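Local coordinates for S-M checkpoint control protein rad4 (Schizosaccharomyces pombe, PDB 4BU0) that is essential for DNA replication and for the checkpoint coupling S and M phases, its two N-terminal BRCT domains, described here, binding phosphorylated Crb2, at residues K5-F10 / D90-D95; K56-A61 / V177-Y182; P100-C105 / N122-H127; L109-Q114 / T146-K151. All blocks are in the same frame, centred on the assembly; numbering follows the deposited sequence. Where two conformers were deposited one is given.

Contact 1. Residues K5-F10 / D90-D95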
# COMPACT_ATOMS: atom_id res chain seq x y z
N LYS A 5 4.44 29.26 2.92
CA LYS A 5 5.09 28.20 2.17
C LYS A 5 5.65 27.10 3.12
O LYS A 5 6.84 26.76 3.02
CB LYS A 5 6.17 28.73 1.21
CG LYS A 5 5.76 29.94 0.36
CD LYS A 5 4.60 29.68 -0.60
CE LYS A 5 3.43 30.58 -0.32
NZ LYS A 5 2.47 29.97 0.64
N PRO A 6 4.79 26.45 3.95
CA PRO A 6 5.30 25.37 4.82
C PRO A 6 5.90 24.21 4.05
O PRO A 6 6.75 23.51 4.60
CB PRO A 6 4.06 24.87 5.57
CG PRO A 6 3.04 25.89 5.39
CD PRO A 6 3.34 26.67 4.16
N LEU A 7 5.42 23.96 2.78
CA LEU A 7 5.93 22.83 2.01
C LEU A 7 6.99 23.22 0.99
O LEU A 7 7.25 22.45 0.07
CB LEU A 7 4.79 22.04 1.33
CG LEU A 7 3.79 21.37 2.28
CD1 LEU A 7 2.87 20.45 1.48
CD2 LEU A 7 4.51 20.53 3.38
N LYS A 8 7.65 24.38 1.16
CA LYS A 8 8.78 24.72 0.29
C LYS A 8 9.83 23.58 0.34
O LYS A 8 10.12 23.08 1.43
CB LYS A 8 9.41 26.04 0.74
CG LYS A 8 10.59 26.47 -0.16
CD LYS A 8 11.03 27.90 0.15
CE LYS A 8 12.09 28.35 -0.84
NZ LYS A 8 12.58 29.73 -0.54
N GLY A 9 10.28 23.14 -0.82
CA GLY A 9 11.25 22.06 -0.89
C GLY A 9 10.64 20.68 -1.04
O GLY A 9 11.35 19.72 -1.38
N PHE A 10 9.32 20.56 -0.77
CA PHE A 10 8.66 19.27 -0.99
C PHE A 10 8.33 19.10 -2.45
O PHE A 10 8.00 20.09 -3.12
CB PHE A 10 7.35 19.17 -0.18
CG PHE A 10 7.47 18.91 1.29
CD1 PHE A 10 8.11 19.83 2.12
CD2 PHE A 10 6.86 17.80 1.86
CE1 PHE A 10 8.21 19.59 3.50
CE2 PHE A 10 6.94 17.57 3.25
CZ PHE A 10 7.62 18.46 4.05
N ASP A 90 7.44 21.17 12.62
CA ASP A 90 8.36 20.76 11.59
C ASP A 90 8.05 19.39 11.02
O ASP A 90 8.56 19.07 9.94
CB ASP A 90 9.81 20.79 12.13
CG ASP A 90 9.99 20.06 13.44
OD1 ASP A 90 9.28 20.40 14.41
OD2 ASP A 90 10.90 19.21 13.51
N GLY A 91 7.21 18.59 11.70
CA GLY A 91 6.84 17.28 11.16
C GLY A 91 5.83 17.39 10.03
O GLY A 91 5.70 16.46 9.23
N LEU A 92 5.11 18.53 9.97
CA LEU A 92 4.12 18.85 8.90
C LEU A 92 3.09 17.73 8.70
O LEU A 92 2.59 17.49 7.60
CB LEU A 92 4.84 19.19 7.59
CG LEU A 92 5.68 20.49 7.72
CD1 LEU A 92 6.72 20.57 6.64
CD2 LEU A 92 4.77 21.73 7.70
N LEU A 93 2.73 17.07 9.82
CA LEU A 93 1.73 15.99 9.92
C LEU A 93 2.08 14.76 9.11
O LEU A 93 1.24 13.88 8.97
CB LEU A 93 0.32 16.49 9.53
CG LEU A 93 -0.16 17.72 10.29
CD1 LEU A 93 -1.56 18.14 9.82
CD2 LEU A 93 -0.23 17.46 11.82
N VAL A 94 3.32 14.67 8.61
CA VAL A 94 3.71 13.55 7.76
C VAL A 94 3.58 12.20 8.50
O VAL A 94 2.94 11.26 7.98
CB VAL A 94 5.13 13.77 7.19
CG1 VAL A 94 5.72 12.48 6.56
CG2 VAL A 94 5.11 14.93 6.19
N ASP A 95 4.15 12.10 9.72
CA ASP A 95 4.10 10.81 10.41
C ASP A 95 2.69 10.36 10.76
O ASP A 95 2.48 9.16 10.90
CB ASP A 95 4.94 10.86 11.69
CG ASP A 95 6.44 10.87 11.47
OD1 ASP A 95 6.87 10.60 10.33
OD2 ASP A 95 7.18 11.14 12.44

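Contact 2. Residues K56-A61 / V177-Y182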
# COMPACT_ATOMS: atom_id res chain seq x y z
N LYS A 56 4.77 3.37 -10.28
CA LYS A 56 5.35 4.38 -9.38
C LYS A 56 5.55 3.81 -7.99
O LYS A 56 6.60 4.00 -7.38
CB LYS A 56 4.44 5.61 -9.27
CG LYS A 56 4.45 6.54 -10.49
CD LYS A 56 3.46 7.68 -10.29
CE LYS A 56 3.47 8.65 -11.47
NZ LYS A 56 2.35 9.62 -11.34
N TYR A 57 4.50 3.12 -7.46
CA TYR A 57 4.64 2.55 -6.13
C TYR A 57 5.76 1.52 -6.10
O TYR A 57 6.58 1.52 -5.19
CB TYR A 57 3.31 1.91 -5.71
CG TYR A 57 3.30 1.42 -4.28
CD1 TYR A 57 3.94 0.22 -3.93
CD2 TYR A 57 2.60 2.10 -3.29
CE1 TYR A 57 3.93 -0.24 -2.61
CE2 TYR A 57 2.57 1.63 -1.97
CZ TYR A 57 3.21 0.44 -1.65
OH TYR A 57 3.17 -0.03 -0.35
N LYS A 58 5.78 0.63 -7.11
CA LYS A 58 6.80 -0.41 -7.14
C LYS A 58 8.22 0.18 -7.16
O LYS A 58 9.12 -0.35 -6.51
CB LYS A 58 6.60 -1.33 -8.34
CG LYS A 58 5.36 -2.23 -8.21
CD LYS A 58 5.17 -3.05 -9.49
CE LYS A 58 3.87 -3.82 -9.43
NZ LYS A 58 3.67 -4.63 -10.66
N PHE A 59 8.42 1.28 -7.94
CA PHE A 59 9.74 1.90 -8.01
C PHE A 59 10.16 2.45 -6.65
O PHE A 59 11.28 2.25 -6.21
CB PHE A 59 9.74 3.04 -9.05
CG PHE A 59 11.14 3.49 -9.39
CD1 PHE A 59 11.81 4.41 -8.59
CD2 PHE A 59 11.82 2.93 -10.47
CE1 PHE A 59 13.14 4.77 -8.88
CE2 PHE A 59 13.13 3.30 -10.76
CZ PHE A 59 13.79 4.21 -9.95
N ALA A 60 9.24 3.17 -5.97
CA ALA A 60 9.58 3.70 -4.66
C ALA A 60 9.87 2.58 -3.66
O ALA A 60 10.82 2.69 -2.90
CB ALA A 60 8.44 4.58 -4.13
N ALA A 61 9.06 1.49 -3.69
CA ALA A 61 9.26 0.38 -2.75
C ALA A 61 10.57 -0.34 -2.96
O ALA A 61 11.16 -0.81 -2.01
CB ALA A 61 8.12 -0.62 -2.86
N VAL A 177 4.42 -2.49 0.48
CA VAL A 177 4.17 -3.79 -0.12
C VAL A 177 5.30 -4.11 -1.04
O VAL A 177 5.61 -3.32 -1.96
CB VAL A 177 2.84 -3.77 -0.91
CG1 VAL A 177 2.64 -5.07 -1.72
CG2 VAL A 177 1.67 -3.55 0.05
N LEU A 178 5.93 -5.27 -0.82
CA LEU A 178 7.01 -5.72 -1.71
C LEU A 178 6.47 -6.66 -2.77
O LEU A 178 5.42 -7.29 -2.59
CB LEU A 178 8.14 -6.39 -0.92
CG LEU A 178 8.73 -5.49 0.17
CD1 LEU A 178 9.78 -6.26 1.02
CD2 LEU A 178 9.35 -4.22 -0.43
N GLU A 179 7.18 -6.78 -3.89
CA GLU A 179 6.74 -7.59 -5.02
C GLU A 179 6.82 -9.08 -4.67
O GLU A 179 7.71 -9.52 -3.92
CB GLU A 179 7.53 -7.24 -6.28
CG GLU A 179 7.05 -5.92 -6.86
CD GLU A 179 7.83 -5.48 -8.08
OE1 GLU A 179 7.82 -6.22 -9.09
OE2 GLU A 179 8.48 -4.41 -8.02
N PRO A 180 5.88 -9.86 -5.23
CA PRO A 180 5.74 -11.27 -4.81
C PRO A 180 6.81 -12.23 -5.33
O PRO A 180 7.04 -13.25 -4.69
CB PRO A 180 4.37 -11.67 -5.39
CG PRO A 180 4.25 -10.81 -6.65
CD PRO A 180 4.79 -9.47 -6.15
N GLN A 181 7.44 -11.92 -6.47
CA GLN A 181 8.40 -12.87 -7.06
C GLN A 181 9.63 -13.08 -6.18
O GLN A 181 10.35 -14.07 -6.37
CB GLN A 181 8.83 -12.43 -8.48
CG GLN A 181 9.57 -11.10 -8.55
CD GLN A 181 8.67 -9.89 -8.71
OE1 GLN A 181 7.49 -9.91 -8.34
NE2 GLN A 181 9.20 -8.81 -9.30
N TYR A 182 9.84 -12.20 -5.20
CA TYR A 182 10.98 -12.36 -4.30
C TYR A 182 10.67 -13.27 -3.11
O TYR A 182 11.56 -13.55 -2.30
CB TYR A 182 11.44 -10.99 -3.80
CG TYR A 182 11.78 -10.08 -4.95
CD1 TYR A 182 12.86 -10.36 -5.79
CD2 TYR A 182 10.97 -8.99 -5.27
CE1 TYR A 182 13.16 -9.55 -6.88
CE2 TYR A 182 11.28 -8.16 -6.35
CZ TYR A 182 12.36 -8.45 -7.16
OH TYR A 182 12.66 -7.65 -8.22
O HOH W 1 8.58 -2.96 -5.80

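Contact 3. Residues P100-C105 / N122-H127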
# COMPACT_ATOMS: atom_id res chain seq x y z
N PRO A 100 -0.97 3.30 5.32
CA PRO A 100 -0.81 2.00 6.00
C PRO A 100 -0.06 1.05 5.09
O PRO A 100 -0.33 1.03 3.89
CB PRO A 100 -2.25 1.55 6.24
CG PRO A 100 -3.02 2.87 6.35
CD PRO A 100 -2.39 3.70 5.24
N THR A 101 0.87 0.26 5.63
CA THR A 101 1.72 -0.58 4.80
C THR A 101 0.93 -1.47 3.88
O THR A 101 1.28 -1.59 2.69
CB THR A 101 2.64 -1.43 5.69
OG1 THR A 101 3.47 -0.52 6.42
CG2 THR A 101 3.52 -2.38 4.87
N LEU A 102 -0.14 -2.10 4.41
CA LEU A 102 -0.93 -3.06 3.64
C LEU A 102 -2.24 -2.48 3.07
O LEU A 102 -3.19 -3.21 2.79
CB LEU A 102 -1.21 -4.31 4.51
CG LEU A 102 0.07 -4.98 5.02
CD1 LEU A 102 -0.28 -6.19 5.88
CD2 LEU A 102 1.00 -5.44 3.86
N PHE A 103 -2.24 -1.15 2.81
CA PHE A 103 -3.39 -0.50 2.21
C PHE A 103 -3.72 -1.21 0.89
O PHE A 103 -2.83 -1.46 0.06
CB PHE A 103 -3.05 0.99 1.97
CG PHE A 103 -4.20 1.81 1.47
CD1 PHE A 103 -5.26 2.13 2.31
CD2 PHE A 103 -4.25 2.23 0.15
CE1 PHE A 103 -6.34 2.89 1.84
CE2 PHE A 103 -5.32 3.00 -0.32
CZ PHE A 103 -6.35 3.32 0.53
N LYS A 104 -5.01 -1.56 0.74
CA LYS A 104 -5.58 -2.22 -0.43
C LYS A 104 -5.16 -3.69 -0.57
O LYS A 104 -5.58 -4.34 -1.54
CB LYS A 104 -5.30 -1.49 -1.76
CG LYS A 104 -6.06 -0.16 -1.88
CD LYS A 104 -7.52 -0.33 -2.20
CE LYS A 104 -8.11 0.94 -2.79
NZ LYS A 104 -8.45 1.93 -1.74
N CYS A 105 -4.39 -4.23 0.40
CA CYS A 105 -4.10 -5.66 0.35
C CYS A 105 -5.29 -6.41 0.90
O CYS A 105 -5.90 -5.97 1.87
CB CYS A 105 -2.85 -6.02 1.14
SG CYS A 105 -1.32 -5.38 0.43
N ASN A 122 -3.68 -11.05 12.73
CA ASN A 122 -3.59 -9.84 13.52
C ASN A 122 -2.66 -8.79 12.88
O ASN A 122 -3.00 -7.61 12.85
CB ASN A 122 -3.09 -10.16 14.93
CG ASN A 122 -3.31 -9.03 15.89
OD1 ASN A 122 -4.44 -8.60 16.15
ND2 ASN A 122 -2.22 -8.49 16.43
N TYR A 123 -1.49 -9.23 12.38
CA TYR A 123 -0.57 -8.26 11.76
C TYR A 123 -1.12 -7.65 10.49
O TYR A 123 -0.87 -6.47 10.21
CB TYR A 123 0.78 -8.91 11.45
CG TYR A 123 1.74 -8.90 12.61
CD1 TYR A 123 2.49 -7.77 12.92
CD2 TYR A 123 1.93 -10.04 13.39
CE1 TYR A 123 3.38 -7.76 13.99
CE2 TYR A 123 2.81 -10.04 14.46
CZ TYR A 123 3.54 -8.90 14.76
OH TYR A 123 4.43 -8.91 15.81
N VAL A 124 -1.86 -8.44 9.67
CA VAL A 124 -2.47 -7.89 8.47
C VAL A 124 -3.42 -6.77 8.84
O VAL A 124 -3.39 -5.71 8.22
CB VAL A 124 -3.21 -9.02 7.70
CG1 VAL A 124 -4.13 -8.46 6.60
CG2 VAL A 124 -2.20 -10.01 7.11
N LEU A 125 -4.25 -7.00 9.88
CA LEU A 125 -5.23 -5.99 10.28
C LEU A 125 -4.55 -4.76 10.90
O LEU A 125 -4.93 -3.64 10.59
CB LEU A 125 -6.23 -6.61 11.27
CG LEU A 125 -7.10 -7.74 10.70
CD1 LEU A 125 -7.91 -8.38 11.80
CD2 LEU A 125 -8.04 -7.23 9.63
N LYS A 126 -3.51 -5.00 11.73
CA LYS A 126 -2.76 -3.91 12.38
C LYS A 126 -2.11 -2.99 11.34
O LYS A 126 -2.01 -1.78 11.56
CB LYS A 126 -1.67 -4.53 13.29
CG LYS A 126 -0.73 -3.54 13.99
CD LYS A 126 0.40 -4.27 14.70
CE LYS A 126 1.43 -3.33 15.25
NZ LYS A 126 2.61 -4.06 15.78
N HIS A 127 -1.74 -3.54 10.17
CA HIS A 127 -1.08 -2.74 9.14
C HIS A 127 -1.99 -2.33 7.99
O HIS A 127 -1.51 -1.95 6.90
CB HIS A 127 0.17 -3.49 8.68
CG HIS A 127 1.22 -3.43 9.73
ND1 HIS A 127 1.98 -2.28 9.92
CD2 HIS A 127 1.52 -4.32 10.69
CE1 HIS A 127 2.74 -2.53 10.97
NE2 HIS A 127 2.51 -3.74 11.47
O HOH W 2 1.08 0.32 8.59

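Contact 4. Residues L109-Q114 / T146-K151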
# COMPACT_ATOMS: atom_id res chain seq x y z
N LEU A 109 -4.79 -16.86 3.88
CA LEU A 109 -3.76 -17.80 4.34
C LEU A 109 -4.09 -19.24 3.97
O LEU A 109 -5.27 -19.58 3.90
CB LEU A 109 -3.68 -17.73 5.91
CG LEU A 109 -3.56 -16.35 6.53
CD1 LEU A 109 -3.38 -16.45 8.06
CD2 LEU A 109 -2.36 -15.58 5.97
N THR A 110 -3.08 -20.10 3.79
CA THR A 110 -3.35 -21.52 3.63
C THR A 110 -2.23 -22.34 4.23
O THR A 110 -1.06 -21.95 4.13
CB THR A 110 -3.61 -21.94 2.16
OG1 THR A 110 -4.05 -23.31 2.10
CG2 THR A 110 -2.40 -21.78 1.25
N ASN A 111 -2.58 -23.46 4.88
CA ASN A 111 -1.57 -24.43 5.36
C ASN A 111 -0.61 -23.84 6.38
O ASN A 111 0.62 -24.05 6.28
CB ASN A 111 -0.78 -25.02 4.17
CG ASN A 111 -1.62 -25.77 3.15
OD1 ASN A 111 -2.69 -26.28 3.46
ND2 ASN A 111 -1.17 -25.77 1.90
N ILE A 112 -1.14 -23.08 7.32
CA ILE A 112 -0.36 -22.49 8.40
C ILE A 112 -1.05 -22.89 9.69
O ILE A 112 -2.26 -22.73 9.82
CB ILE A 112 -0.21 -20.94 8.27
CG1 ILE A 112 0.48 -20.57 6.94
CG2 ILE A 112 0.57 -20.35 9.48
CD1 ILE A 112 0.28 -19.09 6.55
N GLY A 113 -0.26 -23.41 10.63
CA GLY A 113 -0.79 -23.82 11.92
C GLY A 113 -0.89 -22.70 12.93
O GLY A 113 -0.41 -21.59 12.70
N GLN A 114 -1.48 -23.02 14.07
CA GLN A 114 -1.62 -22.10 15.19
C GLN A 114 -0.44 -22.23 16.13
O GLN A 114 0.14 -23.32 16.20
CB GLN A 114 -2.93 -22.37 15.96
CG GLN A 114 -4.18 -22.05 15.14
CD GLN A 114 -4.41 -20.58 14.88
OE1 GLN A 114 -3.53 -19.72 15.05
NE2 GLN A 114 -5.59 -20.27 14.37
N THR A 146 2.67 -24.23 2.55
CA THR A 146 3.11 -25.25 1.58
C THR A 146 2.42 -25.01 0.25
O THR A 146 1.33 -24.44 0.24
CB THR A 146 2.83 -26.69 2.07
OG1 THR A 146 1.43 -26.86 2.27
CG2 THR A 146 3.62 -27.07 3.32
N SER A 147 3.05 -25.44 -0.85
CA SER A 147 2.53 -25.27 -2.21
C SER A 147 1.59 -26.43 -2.60
O SER A 147 1.87 -27.17 -3.54
CB SER A 147 3.68 -25.15 -3.21
OG SER A 147 4.53 -26.27 -3.08
N SER A 148 0.47 -26.56 -1.89
CA SER A 148 -0.54 -27.59 -2.17
C SER A 148 -1.88 -27.22 -1.55
O SER A 148 -1.95 -26.34 -0.68
CB SER A 148 -0.09 -28.95 -1.63
OG SER A 148 -0.04 -28.95 -0.21
N GLY A 149 -2.94 -27.91 -1.97
CA GLY A 149 -4.25 -27.67 -1.39
C GLY A 149 -5.14 -26.86 -2.30
O GLY A 149 -4.71 -26.31 -3.32
N ARG A 150 -6.40 -26.77 -1.89
CA ARG A 150 -7.46 -26.15 -2.68
C ARG A 150 -7.25 -24.65 -2.86
O ARG A 150 -7.48 -24.14 -3.96
CB ARG A 150 -8.82 -26.42 -2.04
CG ARG A 150 -9.25 -27.90 -2.16
CD ARG A 150 -10.40 -28.20 -1.22
NE ARG A 150 -11.59 -27.42 -1.57
CZ ARG A 150 -12.73 -27.41 -0.88
NH1 ARG A 150 -12.86 -28.16 0.20
NH2 ARG A 150 -13.74 -26.65 -1.28
N LYS A 151 -6.86 -23.94 -1.80
CA LYS A 151 -6.64 -22.49 -1.97
C LYS A 151 -5.45 -22.28 -2.88
O LYS A 151 -5.49 -21.41 -3.76
CB LYS A 151 -6.39 -21.81 -0.61
CG LYS A 151 -7.64 -21.55 0.19
CD LYS A 151 -7.27 -20.85 1.51
CE LYS A 151 -8.46 -20.46 2.35
NZ LYS A 151 -8.01 -19.88 3.67
O HOH W 3 -7.30 -17.28 5.29
O HOH W 4 -4.08 -24.57 -0.32

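Contact 1. Residues K5-F10 / D90-D95
Leu-92 reaches with both of its methyl groups into the loop 5-10, and the two branches find different partners. CD1 comes up to the far end of the Phe-10 ring, 3.5 Å from Phe-10 CZ, and the methyl meets the ring obliquely, at neither face nor edge. The same CD1 also lies 3.9 Å from Leu-7 CD2, where the two leucines slide past each other in opposite directions. The other branch, Leu-92 CD2, packs on the proline ring at 3.9 Å from Pro-6 CB. The CB of Leu-92 points toward the opposite loop, and chi1 of -65° sets CG anti to the carbonyl carbon, the point from which the two methyls fork to Phe-10 and Leu-7 on one branch and Pro-6 on the other. Within the loop, Leu-7 CD2 sits 3.6 Å above the centre of the Phe-10 ring and covers one face; Val-94 CG2 approaches the ring's edge more distantly, 4.4 Å from Phe-10 CE2. The side-chain contacts are apolar, though Leu-92 CD1 also lies 3.6 Å from Pro-6 O. Each partner is shaped by turns: Lys-5 to Lys-8 is a type I turn, and Gly-91 to Val-94 a type I' turn. In this first BRCT domain the contact ties the lead-in to strand 11-15 to the segment following helix 74-83. That helix meets both sides, Leu-7 packing on Ile-75 and Leu-78 and Val-94 on Trp-74, while Phe-10 stacks on His-46 at the start of strand 46-49.

Contact 2. Residues K56-A61 / V177-Y182
Tyr-57 and Val-177 supply the direct hydrogen bond: Val-177 N donates to Tyr-57 OH at 2.9 Å, with an N-H...O angle of 164°, and the donor lies in the plane of the tyrosine ring at its edge. The CB of Tyr-57 points toward the opposite loop and chi1 of -174° puts CG anti to the backbone N; the side chain crosses that of Val-177 at about a right angle.

A second polar link runs through water 1, which donates both to Lys-58 O, at 2.8 Å, and to Glu-179 OE2, at 2.7 Å. The carboxylate is gripped from its own side too, by Gln-181 NE2, which donates to Glu-179 OE1 from above the carboxylate plane, 52° out of it.

Van der Waals packing fills in between. The methylenes of Lys-58 cross the Glu-179 side chain at about a right angle, Lys-58 CB standing 3.6 Å from Glu-179 OE2. The charged ends stop short of contact, with 4.7 Å from Lys-58 NZ to Glu-179 OE1, so any attraction acts at longer range. Ala-61 CB rests 3.8 Å from Val-177 O.

Lys-56, one turn before Ala-60, reaches the modified side chain of the bound peptide. The contact joins the two BRCT domains, setting helix 55-63 of the first against the loop that follows helix 166-174 of the second, and Ala-60 O accepts a further bond from Arg-174 at the end of that second helix.

Contact 3. Residues P100-C105 / N122-H127
Leu-102 and His-127 meet where the loop leading into strand 106-110 of the second BRCT domain packs against the C-terminal end of helix 116-126, the helix that follows this strand in the beta-alpha-beta crossover. The tight part centres on the carbonyl of His-127, the first residue to leave helical geometry. Leu-102 N donates to His-127 O at 2.8 Å, with the donor tilted 20° from the carbonyl plane. Leu-102 CB closes on that same oxygen at 3.4 Å, and Pro-100 CB touches it at 3.6 Å, so the oxygen has one bond and two close carbon neighbours on the 100-105 side. Further out, the leucine side chain slants across that of His-127 and lays its CD1 over the last helical turn, 3.8 Å from Val-124 CA and 3.9 Å from His-127 CB. Trp-167 and Leu-168 of helix 166-174 pack on Leu-102 as well, making this the buried half.

The other half is looser and hydrated. Thr-101 and His-127 lie side by side, their side chains pointing the same way, but Thr-101 OG1 comes no closer than 4.2 Å to His-127 ND1. Tyr-123 O, from the preceding helical turn, lies in the plane of the imidazole at its edge. Water 2 bridges the two residues: it accepts from Thr-101 N at 3.0 Å and is hydrogen-bonded to His-127 ND1 at 3.1 Å.

Contact 4. Residues L109-Q114 / T146-K151
Lys-151 NZ has several partners. It donates to Leu-109 O at 2.8 Å, nearly along the C=O axis (170°), and more weakly to water 3, which also accepts from Leu-109 N; outside the two segments it bonds to Pro-133 O and to the modified side chain of the bound peptide. The lysine chain is extended beyond CG and slides past Thr-110 in the opposite direction, with Lys-151 CD 3.9 Å from Thr-110 CB. The carbonyls of Leu-109 and Pro-133 probably help orient the ammonium group toward the peptide.

Asn-111 makes the second set of bonds. Its ND2 donates to Ser-148 O at 2.8 Å and, longer, to Thr-146 O at 3.3 Å. Both acceptors lie close to the amide plane of Asn-111, but ND2 stands 49° out of the Thr-146 carbonyl plane, against a 34° tilt at Ser-148. The loop 146-149 is thus pinned to the end of strand 106-110 just before Gly-149, the N-cap residue of helix 150-157. Water 4 extends the link, donating to Thr-110 OG1 at 2.7 Å and to Ser-148 O at 2.8 Å.

Thr-110 OG1 and Asn-111 N also hydrogen-bond the modified peptide side chain. A hydroxyl and a backbone N-H from the end of the first strand, joined by a lysine from the helix after the third, form the characteristic phosphate pocket of a BRCT domain, here occupied by the Crb2 phosphopeptide.

Contacts 1 and 3 both use the loop ahead of a domain's first strand, but set it against different elements; contact 1 is side-chain packing without a hydrogen bond across it, while contact 3 adds a backbone bond and a bridging water. Contact 2 joins the two domains and touches contact 3, Val-177 CG2 lying 3.3 Å from Thr-101 O; both lie nearer the centre of the chain than the others. Contact 4 is peripheral, about 25 Å from the chain centre, and the most polar, pairing strand end with helix start. It adjoins contact 3 in sequence through strand 106-110 and helix 116-126. Contacts 1 and 4 lie on opposite sides of the chain's centre, centres about 45 Å apart.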